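Local structure of NikO protein (Streptomyces tendae, 4FQD) at the interface of chains A and B. The protein is an enolpyruvyl transferase essential in nikkomycin biosynthesis and belongs to the MurA branch of the EPSP synthase family. Coordinates in Å, arbitrary orientation; residue numbers count along the deposited sequence, not the author numbering. Chains: chain A/B, NikO protein.

The interface of chains A and B. Residues chain A 186, 331-333, 335, 361; chain B 331-333, 361.
The guanidinium planes of A:Arg361 and B:Arg361 are nearly parallel, 18° apart, but displaced, so that the end of each chain lies over the margin of the other's face. CD of B:Arg361 sits 3.3 Å above one face of the A:Arg361 guanidinium, and NE of A:Arg361 is correspondingly placed over a face of the B:Arg361 group. A bend at chi3 (-66°) turns the end of the B:Arg361 chain, whereas the A:Arg361 chain runs extended as far as NE. On the side away from A:Arg361, tilted from the plane, methyl CD2 of A:Leu186 meets NH2 of B:Arg361 at 3.4 Å, the two side chains crossing at about a right angle.

Water links both arginines to threonines of the partner. NH1 of A:Arg361 is 2.7 Å from a water that also binds the hydroxyl OG1 of B:Thr333, while a second water bridges NE of B:Arg361 to OG1 of A:Thr333. An alanine in place of B:Arg361 would probably leave that water without its guanidinium partner and open a gap over the face of A:Arg361.

Beside this pair, carboxylate oxygen OE1 of A:Glu331 accepts the backbone N-H of B:Thr333 at 2.8 Å, on its syn side and 20° out of the carboxylate plane. The twin differs: CG of B:Glu331 is anti to the backbone N, that of A:Glu331 between N and the carbonyl carbon, and the B:Glu331 carboxylate reaches N and OG1 of A:Thr333 through weak bonds. CG of B:Glu331 also meets methyl CE of A:Met335 at 3.9 Å, the side chains running past each other in opposite directions. The OE2 atoms of A:Glu331 and B:Glu331 are 4.9 Å apart.

The patch belongs to a two-fold symmetric interface of the deposited assembly, which need not be the biological dimer. In each subunit strand 331-334 supplies the glutamate and threonine and strand 356-362 the arginine, both within the inverse beta/alpha barrel architecture of the EPSP synthase family; A:Leu186 and A:Met335 come from loops.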
loop_
_atom_site.group_PDB
_atom_site.type_symbol
_atom_site.label_atom_id
_atom_site.label_comp_id
_atom_site.label_asym_id
_atom_site.label_seq_id
_atom_site.Cartn_x
_atom_site.Cartn_y
_atom_site.Cartn_z
ATOM N N LEU A 186 -7.839 6.803 -4.564
ATOM C CA LEU A 186 -6.509 6.389 -4.984
ATOM C C LEU A 186 -6.252 6.817 -6.425
ATOM O O LEU A 186 -5.102 6.890 -6.865
ATOM C CB LEU A 186 -6.360 4.872 -4.851
ATOM C CG LEU A 186 -4.935 4.321 -4.801
ATOM C CD1 LEU A 186 -4.257 4.722 -3.498
ATOM C CD2 LEU A 186 -4.930 2.809 -4.969
ATOM N N GLU A 331 7.098 -1.804 1.469
ATOM C CA GLU A 331 5.696 -2.075 1.180
ATOM C C GLU A 331 5.132 -0.924 0.353
ATOM O O GLU A 331 5.362 0.247 0.660
ATOM C CB GLU A 331 4.885 -2.320 2.462
ATOM C CG GLU A 331 4.546 -1.086 3.286
ATOM C CD GLU A 331 3.244 -0.423 2.858
ATOM O OE1 GLU A 331 2.915 0.643 3.416
ATOM O OE2 GLU A 331 2.550 -0.965 1.970
ATOM N N PHE A 332 4.415 -1.261 -0.711
ATOM C CA PHE A 332 3.885 -0.244 -1.609
ATOM C C PHE A 332 2.700 -0.762 -2.408
ATOM O O PHE A 332 2.365 -1.945 -2.356
ATOM C CB PHE A 332 4.976 0.252 -2.562
ATOM C CG PHE A 332 5.454 -0.791 -3.532
ATOM C CD1 PHE A 332 6.457 -1.677 -3.177
ATOM C CD2 PHE A 332 4.903 -0.882 -4.799
ATOM C CE1 PHE A 332 6.899 -2.637 -4.066
ATOM C CE2 PHE A 332 5.340 -1.840 -5.692
ATOM C CZ PHE A 332 6.341 -2.719 -5.325
ATOM N N THR A 333 2.077 0.138 -3.158
ATOM C CA THR A 333 0.932 -0.217 -3.981
ATOM C C THR A 333 1.134 0.253 -5.415
ATOM O O THR A 333 1.314 1.444 -5.666
ATOM C CB THR A 333 -0.365 0.401 -3.429
ATOM O OG1 THR A 333 -0.611 -0.098 -2.108
ATOM C CG2 THR A 333 -1.541 0.052 -4.322
ATOM N N MET A 335 -0.072 1.572 -8.567
ATOM C CA MET A 335 -1.276 2.322 -8.906
ATOM C C MET A 335 -1.070 3.223 -10.121
ATOM O O MET A 335 0.057 3.425 -10.574
ATOM C CB MET A 335 -1.739 3.149 -7.705
ATOM C CG MET A 335 -0.673 4.080 -7.158
ATOM S SD MET A 335 -1.184 4.940 -5.661
ATOM C CE MET A 335 0.224 6.016 -5.400
ATOM N N ARG A 361 1.140 -4.555 -3.375
ATOM C CA ARG A 361 -0.294 -4.528 -3.632
ATOM C C ARG A 361 -0.601 -4.031 -5.039
ATOM O O ARG A 361 -0.110 -2.984 -5.461
ATOM C CB ARG A 361 -1.013 -3.652 -2.606
ATOM C CG ARG A 361 -2.521 -3.821 -2.615
ATOM C CD ARG A 361 -3.181 -2.895 -1.616
ATOM N NE ARG A 361 -4.414 -3.463 -1.083
ATOM C CZ ARG A 361 -4.493 -4.127 0.064
ATOM N NH1 ARG A 361 -3.409 -4.301 0.806
ATOM N NH2 ARG A 361 -5.655 -4.612 0.474
ATOM N N GLU B 331 2.968 7.199 0.392
ATOM C CA GLU B 331 1.952 6.208 0.080
ATOM C C GLU B 331 2.228 4.971 0.924
ATOM O O GLU B 331 3.298 4.373 0.821
ATOM C CB GLU B 331 1.993 5.868 -1.413
ATOM C CG GLU B 331 1.051 4.759 -1.846
ATOM C CD GLU B 331 1.657 3.376 -1.695
ATOM O OE1 GLU B 331 2.784 3.160 -2.187
ATOM O OE2 GLU B 331 1.008 2.509 -1.074
ATOM N N PHE B 332 1.272 4.591 1.763
ATOM C CA PHE B 332 1.467 3.439 2.637
ATOM C C PHE B 332 0.161 2.737 2.987
ATOM O O PHE B 332 -0.927 3.226 2.678
ATOM C CB PHE B 332 2.204 3.846 3.918
ATOM C CG PHE B 332 1.373 4.669 4.866
ATOM C CD1 PHE B 332 1.236 6.035 4.681
ATOM C CD2 PHE B 332 0.739 4.075 5.948
ATOM C CE1 PHE B 332 0.476 6.794 5.553
ATOM C CE2 PHE B 332 -0.022 4.829 6.824
ATOM C CZ PHE B 332 -0.154 6.190 6.625
ATOM N N THR B 333 0.286 1.588 3.640
ATOM C CA THR B 333 -0.869 0.818 4.075
ATOM C C THR B 333 -0.761 0.502 5.561
ATOM O O THR B 333 0.227 -0.081 6.011
ATOM C CB THR B 333 -0.992 -0.504 3.288
ATOM O OG1 THR B 333 -1.129 -0.223 1.890
ATOM C CG2 THR B 333 -2.200 -1.295 3.763
ATOM N N ARG B 361 -4.033 3.649 2.990
ATOM C CA ARG B 361 -4.922 2.497 2.909
ATOM C C ARG B 361 -5.009 1.778 4.251
ATOM O O ARG B 361 -3.992 1.491 4.883
ATOM C CB ARG B 361 -4.466 1.523 1.821
ATOM C CG ARG B 361 -5.400 0.336 1.641
ATOM C CD ARG B 361 -4.836 -0.681 0.665
ATOM N NE ARG B 361 -4.753 -0.161 -0.696
ATOM C CZ ARG B 361 -5.696 -0.327 -1.619
ATOM N NH1 ARG B 361 -6.801 -1.000 -1.330
ATOM N NH2 ARG B 361 -5.533 0.180 -2.833
HETATM O O HOH W 1 -2.899 1.304 -1.439
HETATM O O HOH W 2 -1.105 -2.840 0.888
#